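Local coordinates for single-stranded DNA-binding protein 1 (PDB 4DAM) that probably binds single-stranded DNA as a homotetramer, through the OB-fold domain that makes up most of this fragment, at residues F65-N70 / V113-D118; P37-R42 / T75-S80; V95-D98 / Q103-T106; I16-V21 / A108-V113; F41-T46 / V87-R92. The protein carries 1 engineered substitution. All blocks are in the same frame, centred on the assembly; numbering follows the deposited sequence. Where two conformers were deposited one is given.

Interaction 1: F65-N70 / V113-D118; sequences FTVWAN and VAIGHD
In the apolar core of the OB-fold barrel, Ile115 reaches across from strand 114-117 to Val67 and Ala69 on strand 56-70. One methyl does most of the work. CD1 of Ile115 lies 4.3 Å from CG1 of Val67 and 4.4 Å from CB of Ala69. The outer torsion of Ile115 is extended (chi2 171°), which carries CD1 away from its own backbone and up to the other strand. Val67 and Ala69 are two residues apart and both point inward, so the methyl meets them together. Trp68, between them, points the other way and packs on Asp109 and Arg40. The backbones stay well separated; the nearest CA atoms, of Ala69 and Val113, are 7.4 Å apart. A classic beta bulge, in which Val113 and Ala114 both face Gln90, lies just before Ile115. Val67 also packs on Phe41, Leu43 and Val89. Ile115 further touches Leu119 of a second subunit and takes part in backbone hydrogen bonds with that subunit. No hydrogen bond joins the two segments themselves. The contact is a small one, burying 79 Å² in all, and it rests on van der Waals and hydrophobic forces, which set no strict direction between the groups.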
# COMPACT_ATOMS: atom_id res chain seq x y z
N PHE A 65 14.53 -7.58 -1.83
CA PHE A 65 13.53 -8.57 -1.45
C PHE A 65 13.78 -9.87 -2.17
O PHE A 65 14.25 -9.90 -3.30
CB PHE A 65 12.13 -8.12 -1.84
CG PHE A 65 11.70 -6.80 -1.27
CD1 PHE A 65 11.90 -5.62 -1.97
CD2 PHE A 65 11.08 -6.75 -0.04
CE1 PHE A 65 11.50 -4.41 -1.45
CE2 PHE A 65 10.68 -5.55 0.49
CZ PHE A 65 10.90 -4.37 -0.22
N THR A 66 13.45 -10.97 -1.49
CA THR A 66 13.34 -12.25 -2.18
C THR A 66 11.88 -12.44 -2.54
O THR A 66 11.00 -12.44 -1.67
CB THR A 66 13.79 -13.42 -1.30
OG1 THR A 66 15.16 -13.19 -0.92
CG2 THR A 66 13.69 -14.72 -2.06
N VAL A 67 11.62 -12.55 -3.83
CA VAL A 67 10.28 -12.72 -4.34
C VAL A 67 10.01 -14.18 -4.65
O VAL A 67 10.79 -14.85 -5.34
CB VAL A 67 10.03 -11.88 -5.62
CG1 VAL A 67 8.62 -12.10 -6.15
CG2 VAL A 67 10.32 -10.40 -5.40
N TRP A 68 8.88 -14.67 -4.14
CA TRP A 68 8.44 -16.03 -4.31
C TRP A 68 7.14 -16.06 -5.08
O TRP A 68 6.23 -15.30 -4.80
CB TRP A 68 8.19 -16.69 -2.97
CG TRP A 68 9.39 -16.78 -2.09
CD1 TRP A 68 9.88 -15.83 -1.19
CD2 TRP A 68 10.33 -17.89 -2.02
NE1 TRP A 68 11.01 -16.29 -0.57
CE2 TRP A 68 11.33 -17.53 -1.03
CE3 TRP A 68 10.41 -19.13 -2.64
CZ2 TRP A 68 12.36 -18.39 -0.69
CZ3 TRP A 68 11.47 -19.98 -2.29
CH2 TRP A 68 12.42 -19.60 -1.36
N ALA A 69 7.05 -16.96 -6.05
CA ALA A 69 5.83 -17.17 -6.80
C ALA A 69 5.52 -18.66 -6.88
O ALA A 69 6.42 -19.50 -6.83
CB ALA A 69 5.95 -16.55 -8.20
N ASN A 70 4.24 -18.97 -7.02
CA ASN A 70 3.79 -20.33 -7.15
C ASN A 70 2.76 -20.51 -8.27
O ASN A 70 2.30 -19.54 -8.86
CB ASN A 70 3.18 -20.74 -5.81
CG ASN A 70 4.20 -21.02 -4.77
OD1 ASN A 70 4.87 -22.00 -4.84
ND2 ASN A 70 4.29 -20.17 -3.78
N VAL A 113 1.60 -12.08 -5.65
CA VAL A 113 0.29 -12.31 -6.21
C VAL A 113 0.24 -11.92 -7.70
O VAL A 113 -0.47 -12.54 -8.49
CB VAL A 113 -0.75 -11.48 -5.40
CG1 VAL A 113 -2.10 -11.56 -6.05
CG2 VAL A 113 -0.81 -11.99 -3.96
N ALA A 114 0.99 -10.88 -8.05
CA ALA A 114 1.02 -10.34 -9.41
C ALA A 114 2.43 -9.88 -9.69
O ALA A 114 3.10 -9.32 -8.82
CB ALA A 114 0.04 -9.17 -9.53
N ILE A 115 2.90 -10.15 -10.91
CA ILE A 115 4.19 -9.66 -11.37
C ILE A 115 4.00 -9.26 -12.83
O ILE A 115 3.35 -9.98 -13.59
CB ILE A 115 5.31 -10.73 -11.33
CG1 ILE A 115 5.51 -11.31 -9.92
CG2 ILE A 115 6.64 -10.13 -11.80
CD1 ILE A 115 6.43 -12.52 -9.85
N GLY A 116 4.57 -8.14 -13.21
CA GLY A 116 4.55 -7.75 -14.63
C GLY A 116 5.81 -7.02 -15.01
O GLY A 116 6.43 -6.36 -14.18
N HIS A 117 6.21 -7.16 -16.28
CA HIS A 117 7.25 -6.31 -16.82
C HIS A 117 6.75 -4.88 -16.81
O HIS A 117 5.64 -4.61 -17.25
CB HIS A 117 7.58 -6.72 -18.25
CG HIS A 117 8.31 -8.03 -18.34
ND1 HIS A 117 9.65 -8.13 -18.15
CD2 HIS A 117 7.85 -9.31 -18.56
CE1 HIS A 117 10.01 -9.43 -18.28
NE2 HIS A 117 8.92 -10.13 -18.53
N ASP A 118 7.56 -3.95 -16.30
CA ASP A 118 7.13 -2.56 -16.13
C ASP A 118 7.26 -1.80 -17.44
O ASP A 118 8.36 -1.57 -17.94
CB ASP A 118 7.95 -1.89 -15.05
CG ASP A 118 7.45 -0.46 -14.69
OD1 ASP A 118 6.41 -0.00 -15.23
OD2 ASP A 118 8.13 0.17 -13.84

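Interaction 2: P37-R42 / T75-S80; sequences PSVRFR and TNASGS
Val39 and Ala77 meet where helix 71-80 lies against strand 36-51. Val39 has the largest buried area of this contact. Its CG1 approaches CB of Ala77 to 4.2 Å, methyl against methyl. Val39 was modelled in two conformers, so this distance holds for one of them. Thr75 comes next in buried area, two residues before Ala77, and meets the start of the strand segment. Its OG1 comes to the CB-CG edge of the Pro37 ring, 3.6 Å from CG and 3.8 Å from CB. The hydroxyl sits beside the backbone N of Thr75 (chi1 -63°) and also makes a weak hydrogen bond to the carbonyl O of Arg71. Against the proline carbons it only packs. Inside the helix, OG of Ser78 donates to the carbonyl O of Thr75 at 2.7 Å, tilted 25° from the carbonyl plane. No hydrogen bond crosses between helix and strand. Strand 36-51 is flanked by strands 17-33 and 56-70, and both help to close the contact. Ala69 packs on Val39, while Phe30 packs on Pro37 and Ser78. The helix follows strand 56-70 directly, and its Asn76 bonds to the backbone of Leu119 in a second subunit.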
# COMPACT_ATOMS: atom_id res chain seq x y z
N PRO A 37 4.68 -25.91 -8.88
CA PRO A 37 5.80 -25.09 -9.33
C PRO A 37 6.12 -23.93 -8.39
O PRO A 37 5.22 -23.37 -7.75
CB PRO A 37 5.35 -24.57 -10.69
CG PRO A 37 3.89 -24.74 -10.74
CD PRO A 37 3.55 -25.89 -9.83
N SER A 38 7.39 -23.58 -8.32
CA SER A 38 7.84 -22.48 -7.46
C SER A 38 8.93 -21.76 -8.17
O SER A 38 9.75 -22.40 -8.83
CB SER A 38 8.39 -23.05 -6.15
OG SER A 38 9.28 -22.17 -5.47
N VAL A 39 8.94 -20.43 -8.06
CA VAL A 39 10.05 -19.64 -8.55
C VAL A 39 10.45 -18.62 -7.51
O VAL A 39 9.60 -18.15 -6.74
CB VAL A 39 9.65 -18.94 -9.83
CG1 VAL A 39 8.72 -17.77 -9.56
CG2 VAL A 39 10.89 -18.54 -10.63
N ARG A 40 11.74 -18.32 -7.44
CA ARG A 40 12.24 -17.28 -6.55
C ARG A 40 13.27 -16.46 -7.29
O ARG A 40 14.00 -16.98 -8.15
CB ARG A 40 12.83 -17.84 -5.27
CG ARG A 40 14.02 -18.69 -5.42
CD ARG A 40 14.77 -18.81 -4.11
NE ARG A 40 15.75 -19.87 -4.21
CZ ARG A 40 17.01 -19.74 -4.62
NH1 ARG A 40 17.50 -18.55 -4.94
NH2 ARG A 40 17.78 -20.81 -4.68
N PHE A 41 13.29 -15.18 -6.97
CA PHE A 41 14.32 -14.29 -7.48
C PHE A 41 14.51 -13.12 -6.54
O PHE A 41 13.61 -12.78 -5.76
CB PHE A 41 14.03 -13.79 -8.91
CG PHE A 41 12.79 -12.97 -9.03
CD1 PHE A 41 12.85 -11.59 -8.98
CD2 PHE A 41 11.57 -13.59 -9.24
CE1 PHE A 41 11.69 -10.83 -9.10
CE2 PHE A 41 10.41 -12.84 -9.37
CZ PHE A 41 10.48 -11.46 -9.31
N ARG A 42 15.66 -12.48 -6.64
CA ARG A 42 15.94 -11.28 -5.86
C ARG A 42 15.47 -10.06 -6.62
O ARG A 42 15.68 -9.96 -7.82
CB ARG A 42 17.42 -11.19 -5.57
CG ARG A 42 17.87 -10.13 -4.59
CD ARG A 42 19.35 -10.40 -4.30
NE ARG A 42 19.97 -9.52 -3.32
CZ ARG A 42 19.77 -9.55 -2.01
NH1 ARG A 42 18.91 -10.40 -1.46
NH2 ARG A 42 20.43 -8.69 -1.26
N THR A 75 5.09 -20.64 -13.24
CA THR A 75 5.31 -21.20 -14.57
C THR A 75 5.56 -20.09 -15.60
O THR A 75 6.57 -20.09 -16.33
CB THR A 75 4.10 -22.07 -14.96
OG1 THR A 75 4.03 -23.16 -14.02
CG2 THR A 75 4.22 -22.61 -16.36
N ASN A 76 4.72 -19.07 -15.57
CA ASN A 76 4.88 -17.95 -16.49
C ASN A 76 6.13 -17.11 -16.23
O ASN A 76 6.86 -16.71 -17.16
CB ASN A 76 3.61 -17.09 -16.51
CG ASN A 76 2.42 -17.83 -17.09
OD1 ASN A 76 2.57 -18.91 -17.69
ND2 ASN A 76 1.23 -17.28 -16.89
N ALA A 77 6.42 -16.83 -14.98
CA ALA A 77 7.63 -16.09 -14.63
C ALA A 77 8.90 -16.81 -15.04
O ALA A 77 9.89 -16.16 -15.38
CB ALA A 77 7.66 -15.78 -13.14
N SER A 78 8.90 -18.14 -14.93
CA SER A 78 10.09 -18.92 -15.22
C SER A 78 10.53 -18.77 -16.68
O SER A 78 11.70 -18.87 -16.96
CB SER A 78 9.90 -20.39 -14.87
OG SER A 78 9.01 -21.01 -15.77
N GLY A 79 9.58 -18.49 -17.56
CA GLY A 79 9.89 -18.27 -18.97
C GLY A 79 10.07 -16.83 -19.41
O GLY A 79 10.41 -16.57 -20.56
N SER A 80 9.83 -15.89 -18.50
CA SER A 80 9.71 -14.47 -18.83
C SER A 80 10.71 -13.53 -18.16
O SER A 80 11.04 -12.50 -18.73
CB SER A 80 8.28 -14.03 -18.50
OG SER A 80 8.02 -12.71 -18.94

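Interaction 3: V95-D98 / Q103-T106; sequences VRTD and QSRT
Asp98 and Arg105 form a hydrogen-bonded antiparallel pair, with both backbone N-H groups used. N of Asp98 donates to O of Arg105 at 3.0 Å and 164°. The return bond, from N of Arg105 to O of Asp98, is 2.9 Å long and more bent, at 149°. Both donors are tilted from the plane of the carbonyl they meet. O of Arg105 has a further partner, a water at 2.9 Å, which is also hydrogen-bonded to OD2 of Asp98 at 2.5 Å. The next pair, Thr97 with Thr106, is non-hydrogen-bonded. Here O of Arg96 receives a CA-H contact from Thr106, with CA 3.3 Å from the oxygen. Beside it, CG1 of Val95 packs on CG2 of Thr106 at 3.6 Å. The charged ends find partners along their own strands or beyond. NE of Arg105 donates to OE1 of Gln103 at 2.9 Å, on a lone pair in the carbonyl plane, and the oxygen lies close to the guanidinium plane. NH1 of Arg105 of a third subunit bonds to the same OE1. The NH2 of Arg105 forms a salt bridge with Glu101, and NE of Arg96 forms one with Asp109. The third subunit adds more: its His61 reaches O of Val95, and OG1 of its Thr106 reaches N of Thr106. This is the end of a two-stranded antiparallel beta hairpin, the one joining the fourth and fifth strands of the OB fold, and here it also meets another subunit.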
# COMPACT_ATOMS: atom_id res chain seq x y z
N VAL A 95 8.67 -10.49 6.79
CA VAL A 95 9.95 -10.09 7.37
C VAL A 95 10.44 -11.28 8.17
O VAL A 95 9.73 -11.79 9.03
CB VAL A 95 9.83 -8.88 8.35
CG1 VAL A 95 11.15 -8.56 9.07
CG2 VAL A 95 9.26 -7.67 7.61
N ARG A 96 11.63 -11.75 7.85
CA ARG A 96 12.16 -13.01 8.41
C ARG A 96 13.50 -12.80 9.10
O ARG A 96 14.26 -11.94 8.70
CB ARG A 96 12.28 -14.01 7.25
CG ARG A 96 10.94 -14.35 6.64
CD ARG A 96 10.89 -15.71 5.99
NE ARG A 96 9.65 -16.01 5.24
CZ ARG A 96 8.51 -16.49 5.72
NH1 ARG A 96 8.34 -16.72 7.03
NH2 ARG A 96 7.50 -16.73 4.87
N THR A 97 13.79 -13.56 10.15
CA THR A 97 15.11 -13.52 10.83
C THR A 97 15.74 -14.88 10.64
O THR A 97 15.08 -15.87 10.88
CB THR A 97 14.96 -13.22 12.37
OG1 THR A 97 15.87 -12.19 12.81
CG2 THR A 97 15.23 -14.47 13.20
N ASP A 98 16.98 -14.93 10.17
CA ASP A 98 17.62 -16.21 9.90
C ASP A 98 19.11 -16.11 10.17
O ASP A 98 19.62 -15.01 10.11
CB ASP A 98 17.53 -16.51 8.41
CG ASP A 98 16.10 -16.41 7.82
OD1 ASP A 98 15.52 -17.46 7.64
OD2 ASP A 98 15.56 -15.33 7.44
N GLN A 103 25.62 -15.34 11.62
CA GLN A 103 25.04 -14.13 12.22
C GLN A 103 23.52 -14.08 12.02
O GLN A 103 23.05 -14.38 10.95
CB GLN A 103 25.64 -12.89 11.52
CG GLN A 103 25.12 -11.59 12.00
CD GLN A 103 25.96 -10.48 11.46
OE1 GLN A 103 25.82 -10.15 10.29
NE2 GLN A 103 26.85 -9.92 12.28
N SER A 104 22.78 -13.63 13.03
CA SER A 104 21.33 -13.50 12.88
C SER A 104 21.08 -12.23 12.11
O SER A 104 21.62 -11.17 12.45
CB SER A 104 20.62 -13.43 14.23
OG SER A 104 19.23 -13.25 14.04
N ARG A 105 20.27 -12.34 11.06
CA ARG A 105 20.11 -11.27 10.08
C ARG A 105 18.65 -11.18 9.65
O ARG A 105 18.04 -12.19 9.36
CB ARG A 105 20.92 -11.51 8.82
CG ARG A 105 22.41 -11.33 9.01
CD ARG A 105 23.24 -11.86 7.88
NE ARG A 105 24.66 -11.59 8.06
CZ ARG A 105 25.58 -11.82 7.14
NH1 ARG A 105 25.24 -12.31 5.94
NH2 ARG A 105 26.86 -11.57 7.41
N THR A 106 18.13 -9.97 9.55
CA THR A 106 16.75 -9.77 9.11
C THR A 106 16.73 -9.51 7.63
O THR A 106 17.62 -8.82 7.10
CB THR A 106 16.15 -8.57 9.85
OG1 THR A 106 16.20 -8.84 11.27
CG2 THR A 106 14.67 -8.22 9.39
O HOH W 1 16.94 -13.33 6.97

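Interaction 4: I16-V21 / A108-V113; sequences IMICAV and ADIDAV. Engineered in segment 16-21: Ile16 (natural residue Thr).
The backbones carrying Ile18 and Ile110 run steeply across each other, with residues 17 to 20 directed 103° from residues 110 to 113 and the CA atoms of the two isoleucines 7.8 Å apart. Side chains bridge this gap. Ile18 and Ile110 meet at about a right angle. The branch methyl CG2 of Ile18 lies against the long arm of Ile110, 4.0 Å from both CG1 and CD1. The main arm of Ile18 leaves anti to its backbone N (chi1 179°). This leaves CG2 in the crowded position between N and the carbonyl carbon, from where it faces Ile110. The CD1 atoms of the two residues are 4.2 Å apart. CD1 of Ile110 also reaches CB of Ala20, again at 4.0 Å, and so spans two inward-pointing residues of strand 17-33. A second, smaller touch lies at the other end. Met17 folds back through three bent torsions and brings its CE to 4.3 Å from CG2 of Val113, at the corner where the chain turns after strand 103-112. No hydrogen bond joins the segments. The engineered Ile16 (Thr in the natural sequence) of a third subunit rests against Ile18 and Ala20. Strand 86-100 lies between them in the sheet: Gly91 and Val89 bond to the backbones of Ile18 and Ala20, and Lys94 bonds to that of Asp109. Phe65 of strand 56-70 and Val89 pack on Ile110, and Leu43 and Val45 of strand 36-51 pack on Ala20.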
# COMPACT_ATOMS: atom_id res chain seq x y z
N ILE A 16 0.26 -7.91 5.40
CA ILE A 16 0.80 -6.65 4.95
C ILE A 16 1.07 -6.78 3.46
O ILE A 16 1.93 -7.53 3.06
CB ILE A 16 2.10 -6.34 5.72
CG1 ILE A 16 1.83 -6.46 7.23
CG2 ILE A 16 2.58 -4.93 5.36
CD1 ILE A 16 3.00 -6.85 8.13
N MET A 17 0.29 -6.07 2.64
CA MET A 17 0.48 -6.07 1.20
C MET A 17 1.54 -5.03 0.87
O MET A 17 1.77 -4.04 1.61
CB MET A 17 -0.82 -5.68 0.46
CG MET A 17 -1.95 -6.69 0.56
SD MET A 17 -1.45 -8.38 0.27
CE MET A 17 -0.80 -8.43 -1.48
N ILE A 18 2.27 -5.29 -0.19
CA ILE A 18 3.26 -4.36 -0.69
C ILE A 18 3.22 -4.38 -2.21
O ILE A 18 2.92 -5.41 -2.81
CB ILE A 18 4.67 -4.78 -0.19
CG1 ILE A 18 5.80 -3.90 -0.66
CG2 ILE A 18 5.03 -6.17 -0.65
CD1 ILE A 18 7.11 -4.40 -0.06
N CYS A 19 3.49 -3.23 -2.80
CA CYS A 19 3.73 -3.15 -4.23
C CYS A 19 5.12 -2.55 -4.40
O CYS A 19 5.42 -1.49 -3.83
CB CYS A 19 2.68 -2.29 -4.90
SG CYS A 19 3.11 -2.09 -6.65
N ALA A 20 5.98 -3.29 -5.09
CA ALA A 20 7.41 -2.96 -5.21
C ALA A 20 7.73 -2.88 -6.70
O ALA A 20 7.34 -3.75 -7.48
CB ALA A 20 8.27 -4.04 -4.54
N VAL A 21 8.36 -1.78 -7.09
CA VAL A 21 8.74 -1.55 -8.48
C VAL A 21 10.25 -1.52 -8.51
O VAL A 21 10.88 -0.65 -7.90
CB VAL A 21 8.14 -0.23 -8.97
CG1 VAL A 21 8.49 0.01 -10.44
CG2 VAL A 21 6.62 -0.25 -8.77
N ALA A 108 13.72 -9.51 3.94
CA ALA A 108 12.34 -9.32 3.51
C ALA A 108 11.99 -10.19 2.28
O ALA A 108 12.68 -10.17 1.25
CB ALA A 108 12.14 -7.85 3.22
N ASP A 109 10.91 -10.95 2.41
CA ASP A 109 10.35 -11.80 1.34
C ASP A 109 9.05 -11.15 0.85
O ASP A 109 8.32 -10.51 1.64
CB ASP A 109 9.96 -13.18 1.84
CG ASP A 109 11.13 -14.12 2.09
OD1 ASP A 109 12.28 -13.82 1.79
OD2 ASP A 109 10.90 -15.23 2.60
N ILE A 110 8.74 -11.32 -0.42
CA ILE A 110 7.43 -10.98 -0.96
C ILE A 110 6.84 -12.25 -1.56
O ILE A 110 7.43 -12.87 -2.45
CB ILE A 110 7.46 -9.88 -2.05
CG1 ILE A 110 8.07 -8.60 -1.52
CG2 ILE A 110 6.04 -9.64 -2.61
CD1 ILE A 110 8.29 -7.51 -2.55
N ASP A 111 5.71 -12.68 -1.03
CA ASP A 111 4.95 -13.77 -1.60
C ASP A 111 4.04 -13.18 -2.67
O ASP A 111 3.01 -12.56 -2.36
CB ASP A 111 4.17 -14.51 -0.50
CG ASP A 111 5.08 -15.31 0.45
OD1 ASP A 111 6.27 -15.54 0.14
OD2 ASP A 111 4.60 -15.72 1.53
N ALA A 112 4.45 -13.32 -3.92
CA ALA A 112 3.85 -12.55 -5.01
C ALA A 112 2.49 -13.04 -5.41
O ALA A 112 2.26 -14.25 -5.51
CB ALA A 112 4.75 -12.55 -6.26
N VAL A 113 1.60 -12.08 -5.65
CA VAL A 113 0.29 -12.31 -6.21
C VAL A 113 0.24 -11.92 -7.70
O VAL A 113 -0.47 -12.54 -8.49
CB VAL A 113 -0.75 -11.48 -5.40
CG1 VAL A 113 -2.10 -11.56 -6.05
CG2 VAL A 113 -0.81 -11.99 -3.96

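Interaction 5: F41-T46 / V87-R92; sequences FRLAVT and VVVQGR
Phe41 opens the contact by turning the edge of its ring to Val89. Its CZ is 4.5 Å from CG2 of Val89, and this methyl lies near the ring plane, not over a face. Phe41 points inward from strand 36-51, and its first torsion (chi1 63°) sets where the ring swings there. Two residues on comes Leu43, which has the largest buried area of the contact. Its branched end is shared between two valines. CD1 meets CG2 of Val87 at 3.4 Å, closer than methyl groups usually come, so the fit is tight here. CD2 meets CG2 of Val89 at 4.0 Å. Leu43 runs past both valines in the opposite direction, so the chains lie alongside each other near their ends. With CG anti to the backbone N (chi1 180°), Leu43 extends straight out into the core. Segments 41-46 and 87-92 cross at -104°, their axes 9.4 Å apart at the closest. That spacing is filled by side chains, and no hydrogen bond spans it. In the barrel, strand 36-51 bonds to strands 17-33 and 56-70. Strand 86-100 crosses over on the far side of the core. Ile115 of strand 114-117, Pro28 of strand 17-33 and Leu81, just after helix 71-80, pack round Phe41, and Leu81 also touches Val87.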
# COMPACT_ATOMS: atom_id res chain seq x y z
N PHE A 41 13.29 -15.18 -6.97
CA PHE A 41 14.32 -14.29 -7.48
C PHE A 41 14.51 -13.12 -6.54
O PHE A 41 13.61 -12.78 -5.76
CB PHE A 41 14.03 -13.79 -8.91
CG PHE A 41 12.79 -12.97 -9.03
CD1 PHE A 41 12.85 -11.59 -8.98
CD2 PHE A 41 11.57 -13.59 -9.24
CE1 PHE A 41 11.69 -10.83 -9.10
CE2 PHE A 41 10.41 -12.84 -9.37
CZ PHE A 41 10.48 -11.46 -9.31
N ARG A 42 15.66 -12.48 -6.64
CA ARG A 42 15.94 -11.28 -5.86
C ARG A 42 15.47 -10.06 -6.62
O ARG A 42 15.68 -9.96 -7.82
CB ARG A 42 17.42 -11.19 -5.57
CG ARG A 42 17.87 -10.13 -4.59
CD ARG A 42 19.35 -10.40 -4.30
NE ARG A 42 19.97 -9.52 -3.32
CZ ARG A 42 19.77 -9.55 -2.01
NH1 ARG A 42 18.91 -10.40 -1.46
NH2 ARG A 42 20.43 -8.69 -1.26
N LEU A 43 14.83 -9.14 -5.91
CA LEU A 43 14.32 -7.90 -6.47
C LEU A 43 15.01 -6.73 -5.79
O LEU A 43 15.06 -6.65 -4.56
CB LEU A 43 12.81 -7.78 -6.23
CG LEU A 43 12.11 -6.52 -6.76
CD1 LEU A 43 12.02 -6.54 -8.28
CD2 LEU A 43 10.72 -6.37 -6.12
N ALA A 44 15.55 -5.82 -6.59
CA ALA A 44 16.19 -4.58 -6.10
C ALA A 44 15.29 -3.39 -6.37
O ALA A 44 14.98 -3.10 -7.53
CB ALA A 44 17.54 -4.37 -6.78
N VAL A 45 14.92 -2.69 -5.30
CA VAL A 45 14.04 -1.54 -5.40
C VAL A 45 14.78 -0.30 -4.89
O VAL A 45 15.05 -0.18 -3.68
CB VAL A 45 12.74 -1.78 -4.58
CG1 VAL A 45 11.81 -0.58 -4.64
CG2 VAL A 45 12.05 -3.07 -5.00
N THR A 46 15.14 0.59 -5.80
CA THR A 46 15.97 1.75 -5.45
C THR A 46 15.14 3.02 -5.41
O THR A 46 14.53 3.40 -6.42
CB THR A 46 17.16 1.90 -6.43
OG1 THR A 46 17.94 0.71 -6.39
CG2 THR A 46 18.06 3.07 -6.02
N VAL A 87 10.45 -4.66 -13.23
CA VAL A 87 9.21 -5.34 -12.93
C VAL A 87 8.42 -4.61 -11.85
O VAL A 87 8.99 -3.84 -11.07
CB VAL A 87 9.43 -6.81 -12.48
CG1 VAL A 87 10.03 -7.63 -13.62
CG2 VAL A 87 10.31 -6.88 -11.25
N VAL A 88 7.11 -4.83 -11.87
CA VAL A 88 6.23 -4.44 -10.79
C VAL A 88 5.74 -5.72 -10.11
O VAL A 88 5.28 -6.65 -10.78
CB VAL A 88 5.08 -3.54 -11.26
CG1 VAL A 88 4.37 -4.04 -12.50
CG2 VAL A 88 4.08 -3.30 -10.12
N VAL A 89 5.86 -5.75 -8.79
CA VAL A 89 5.50 -6.92 -7.99
C VAL A 89 4.50 -6.49 -6.93
O VAL A 89 4.76 -5.53 -6.20
CB VAL A 89 6.76 -7.55 -7.33
CG1 VAL A 89 6.38 -8.71 -6.37
CG2 VAL A 89 7.80 -7.97 -8.40
N GLN A 90 3.38 -7.19 -6.84
CA GLN A 90 2.43 -7.02 -5.74
C GLN A 90 2.36 -8.31 -4.97
O GLN A 90 2.24 -9.39 -5.55
CB GLN A 90 1.04 -6.68 -6.25
CG GLN A 90 0.12 -6.20 -5.15
CD GLN A 90 -1.35 -6.48 -5.44
OE1 GLN A 90 -2.22 -5.73 -4.98
NE2 GLN A 90 -1.65 -7.54 -6.21
N GLY A 91 2.41 -8.23 -3.64
CA GLY A 91 2.25 -9.44 -2.87
C GLY A 91 2.34 -9.20 -1.39
O GLY A 91 2.32 -8.06 -0.94
N ARG A 92 2.42 -10.28 -0.63
CA ARG A 92 2.42 -10.19 0.83
C ARG A 92 3.83 -10.13 1.36
O ARG A 92 4.68 -10.97 1.01
CB ARG A 92 1.70 -11.41 1.40
CG ARG A 92 0.23 -11.41 1.05
CD ARG A 92 -0.59 -12.51 1.65
NE ARG A 92 -0.82 -13.59 0.71
CZ ARG A 92 -1.75 -13.58 -0.26
NH1 ARG A 92 -2.57 -12.55 -0.44
NH2 ARG A 92 -1.86 -14.63 -1.05

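Interactions 1, 4 and 5 form one apolar core. Their centres lie 6 to 8 Å apart, and the centre of interaction 5 is about 2 Å from the centre of the chain. Interaction 2 shares Phe41 and Arg42 with interaction 5 and sets helix 71-80 at one side of the barrel. Interaction 3 lies apart, its centre 18 to 24 Å from the others, at the end of the hairpin of strands 86-100 and 103-112. Along the chain, interaction 4 encloses interactions 2, 3 and 5, and interaction 1 crosses interactions 2, 4 and 5. Strands from early, middle and late in the chain are thus joined in one OB-fold domain, and neighbouring subunits reach every contact, as suits a homotetramer.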